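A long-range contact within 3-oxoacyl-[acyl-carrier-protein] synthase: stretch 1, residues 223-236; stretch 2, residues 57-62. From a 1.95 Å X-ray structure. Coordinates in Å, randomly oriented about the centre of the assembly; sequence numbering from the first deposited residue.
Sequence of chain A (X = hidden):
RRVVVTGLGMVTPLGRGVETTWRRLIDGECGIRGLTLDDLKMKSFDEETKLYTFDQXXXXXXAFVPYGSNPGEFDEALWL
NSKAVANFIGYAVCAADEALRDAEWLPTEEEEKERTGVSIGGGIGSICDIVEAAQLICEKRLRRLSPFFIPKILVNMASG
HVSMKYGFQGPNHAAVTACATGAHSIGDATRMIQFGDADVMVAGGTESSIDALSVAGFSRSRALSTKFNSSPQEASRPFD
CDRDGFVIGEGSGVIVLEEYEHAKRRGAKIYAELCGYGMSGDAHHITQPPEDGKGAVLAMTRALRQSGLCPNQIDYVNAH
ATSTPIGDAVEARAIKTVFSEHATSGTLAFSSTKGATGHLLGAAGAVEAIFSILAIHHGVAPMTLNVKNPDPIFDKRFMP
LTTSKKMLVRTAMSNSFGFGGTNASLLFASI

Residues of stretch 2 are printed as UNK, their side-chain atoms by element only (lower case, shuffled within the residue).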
# COMPACT_ATOMS: atom_id res chain seq x y z
N ALA A 223 -20.04 10.67 -2.57
CA ALA A 223 -19.80 9.37 -3.17
C ALA A 223 -20.84 8.33 -2.76
O ALA A 223 -20.95 7.28 -3.41
CB ALA A 223 -18.39 8.89 -2.83
N LEU A 224 -21.59 8.62 -1.70
CA LEU A 224 -22.50 7.64 -1.10
C LEU A 224 -23.97 7.82 -1.46
O LEU A 224 -24.43 8.94 -1.73
CB LEU A 224 -22.36 7.63 0.43
CG LEU A 224 -21.01 7.27 1.06
CD1 LEU A 224 -21.12 7.13 2.57
CD2 LEU A 224 -20.43 5.99 0.46
N SER A 225 -24.70 6.70 -1.47
CA SER A 225 -26.15 6.68 -1.65
C SER A 225 -26.84 7.34 -0.45
O SER A 225 -26.50 7.06 0.70
CB SER A 225 -26.62 5.24 -1.78
OG SER A 225 -28.03 5.15 -1.82
N THR A 226 -27.81 8.22 -0.72
CA THR A 226 -28.51 8.95 0.35
C THR A 226 -30.05 8.86 0.31
O THR A 226 -30.70 8.97 1.35
CB THR A 226 -28.11 10.45 0.40
OG1 THR A 226 -28.67 11.14 -0.73
CG2 THR A 226 -26.59 10.62 0.41
N LYS A 227 -30.62 8.68 -0.88
CA LYS A 227 -32.08 8.76 -1.05
C LYS A 227 -32.85 7.45 -0.80
O LYS A 227 -34.08 7.43 -0.89
CB LYS A 227 -32.43 9.35 -2.42
CG LYS A 227 -32.31 8.40 -3.60
CD LYS A 227 -32.21 9.19 -4.90
CE LYS A 227 -32.45 8.33 -6.12
NZ LYS A 227 -33.90 8.30 -6.48
N PHE A 228 -32.12 6.38 -0.48
CA PHE A 228 -32.75 5.09 -0.20
C PHE A 228 -32.57 4.65 1.26
O PHE A 228 -32.56 3.45 1.55
CB PHE A 228 -32.19 4.00 -1.13
CG PHE A 228 -32.42 4.26 -2.59
CD1 PHE A 228 -31.37 4.62 -3.42
CD2 PHE A 228 -33.70 4.15 -3.14
CE1 PHE A 228 -31.58 4.86 -4.78
CE2 PHE A 228 -33.93 4.39 -4.49
CZ PHE A 228 -32.86 4.75 -5.32
N ASN A 229 -32.45 5.62 2.16
CA ASN A 229 -32.23 5.32 3.58
C ASN A 229 -33.38 4.57 4.25
O ASN A 229 -33.16 3.80 5.20
CB ASN A 229 -31.88 6.60 4.36
CG ASN A 229 -30.48 7.13 4.04
OD1 ASN A 229 -29.62 6.40 3.54
ND2 ASN A 229 -30.24 8.40 4.35
N SER A 230 -34.60 4.78 3.75
CA SER A 230 -35.79 4.08 4.23
C SER A 230 -35.99 2.72 3.56
O SER A 230 -36.80 1.90 4.02
CB SER A 230 -37.03 4.96 4.03
OG SER A 230 -36.92 6.17 4.76
N SER A 231 -35.26 2.49 2.47
CA SER A 231 -35.32 1.23 1.73
C SER A 231 -33.91 0.69 1.45
O SER A 231 -33.49 0.65 0.29
CB SER A 231 -36.09 1.42 0.42
OG SER A 231 -37.42 1.85 0.66
N PRO A 232 -33.19 0.27 2.51
CA PRO A 232 -31.78 -0.13 2.38
C PRO A 232 -31.50 -1.21 1.32
O PRO A 232 -30.50 -1.13 0.61
CB PRO A 232 -31.41 -0.64 3.78
CG PRO A 232 -32.71 -0.85 4.48
CD PRO A 232 -33.65 0.15 3.90
N GLN A 233 -32.39 -2.20 1.22
CA GLN A 233 -32.21 -3.32 0.28
C GLN A 233 -32.23 -2.87 -1.19
O GLN A 233 -31.88 -3.64 -2.09
CB GLN A 233 -33.27 -4.40 0.52
CG GLN A 233 -33.13 -5.12 1.85
CD GLN A 233 -32.12 -6.26 1.79
OE1 GLN A 233 -32.40 -7.33 1.25
NE2 GLN A 233 -30.95 -6.03 2.37
N GLU A 234 -32.63 -1.62 -1.42
CA GLU A 234 -32.71 -1.06 -2.76
C GLU A 234 -31.72 0.08 -3.00
O GLU A 234 -31.77 0.75 -4.03
CB GLU A 234 -34.14 -0.61 -3.06
CG GLU A 234 -35.08 -1.78 -3.36
CD GLU A 234 -36.54 -1.39 -3.34
OE1 GLU A 234 -36.91 -0.39 -4.00
OE2 GLU A 234 -37.33 -2.09 -2.67
N ALA A 235 -30.80 0.28 -2.04
CA ALA A 235 -29.86 1.40 -2.07
C ALA A 235 -28.71 1.24 -3.06
O ALA A 235 -28.26 2.23 -3.65
CB ALA A 235 -29.32 1.66 -0.67
N SER A 236 -28.25 0.01 -3.24
CA SER A 236 -27.15 -0.29 -4.15
C SER A 236 -27.73 -0.91 -5.42
O SER A 236 -28.27 -2.02 -5.40
CB SER A 236 -26.13 -1.22 -3.49
OG SER A 236 -24.99 -1.41 -4.30
N UNK A 57 -24.93 12.37 9.11
CA UNK A 57 -24.64 11.42 8.04
C UNK A 57 -25.73 11.41 6.98
O UNK A 57 -26.88 11.03 7.24
c UNK A 57 -23.41 9.84 9.74
c UNK A 57 -23.38 8.38 10.17
c UNK A 57 -22.02 10.31 9.33
c UNK A 57 -24.44 10.02 8.62
N UNK A 58 -25.37 11.84 5.77
CA UNK A 58 -26.27 11.83 4.62
C UNK A 58 -26.65 10.40 4.24
O UNK A 58 -27.82 10.12 3.96
c UNK A 58 -25.61 12.53 3.43
o UNK A 58 -25.47 13.91 3.68
N UNK A 59 -25.66 9.51 4.26
CA UNK A 59 -25.87 8.11 3.94
C UNK A 59 -26.06 7.32 5.23
O UNK A 59 -25.17 7.30 6.08
c UNK A 59 -24.68 7.57 3.16
o UNK A 59 -24.89 6.24 2.74
N UNK A 60 -27.21 6.66 5.36
CA UNK A 60 -27.54 5.90 6.57
C UNK A 60 -27.78 4.42 6.26
O UNK A 60 -28.62 3.77 6.89
c UNK A 60 -28.50 7.94 7.82
c UNK A 60 -28.74 6.52 7.30
c UNK A 60 -29.46 9.86 9.14
n UNK A 60 -29.58 10.91 8.09
c UNK A 60 -29.69 8.45 8.60
N UNK A 61 -27.03 3.91 5.28
CA UNK A 61 -27.08 2.50 4.89
C UNK A 61 -25.66 1.96 4.74
O UNK A 61 -24.74 2.70 4.38
c UNK A 61 -27.30 3.06 2.39
c UNK A 61 -29.37 2.61 3.75
c UNK A 61 -27.89 2.27 3.56
N UNK A 62 -25.49 0.67 5.03
CA UNK A 62 -24.19 0.02 4.91
C UNK A 62 -24.34 -1.50 4.87
O UNK A 62 -25.38 -2.03 5.26
c UNK A 62 -23.25 0.44 6.05
O HOH W 1 -31.27 4.16 7.36
O HOH W 2 -32.02 10.34 6.08

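Position 57 carries four carbons and no heteroatom, forked at the second. Its CB bears a single carbon, and that carbon splits into two methyls; none of these atoms touches stretch 1. The fork one carbon beyond CB is leucine rather than isoleucine, and Leu 57 makes no contact across the stretches.

At position 58 one carbon is followed by one oxygen, with no second branch. Its CB lies 3.7 Å from CG2 of Thr 226. One carbon and one oxygen make serine. The main chain does the stronger work, because O of Ser 58 accepts a hydrogen bond from ND2 of Asn 229 at 3.0 Å.

Position 59 repeats the pattern of one carbon and one oxygen, this time buried. The carbon packs 3.6 Å from CB of Leu 224, and the oxygen lies 2.7 Å from O of Ser 225. A two-atom chain ending in oxygen is again serine. With chi1 in the t well, Ser 59 donates from OG to that carbonyl, so a short side chain reaches the opposing backbone directly and its buried hydroxyl has a partner.

Four carbons in a row ending in nitrogen occupy position 60. CB sits 3.7 Å from CG of Asn 229, while the end of the chain leads away from stretch 1. An unbranched chain of this length is lysine. Lys 60 folds back on its own segment, with NZ donating to O of Leu 57 at 2.8 Å.

Position 61 has three carbons, one carrying the other two. It points toward stretch 1, where one methyl meets CB of Pro 232 and the other CB of Ala 235. This is the beta-branched valine. In Val 61, CG1 is 3.8 Å from CB of Pro 232 and CG2 3.9 Å from CB of Ala 235. It has the largest covered area in the contact.

Position 62 has a single side-chain carbon, which points away and makes no contact, hence alanine. The reversal from Val 61 to Ala 62 suits the alternation of a strand.

The contact works by reading backbone with side chains. The amide of Asn 229 is the main clamp: while ND2 holds O of Ser 58, OD1 accepts from N of Lys 60 at 3.0 Å, so one group satisfies two main-chain sites on either side of Ser 59. The type I turn from Phe 228 to Ser 231 carries this clamp. Water 1 adds a bridge, donating to O of Lys 60 at 2.7 Å and to O of Asn 229 at 2.9 Å. Polar fixing of a loop thus runs directly into apolar packing around one valine.

Stretch 2 (57-62) LSSKVA
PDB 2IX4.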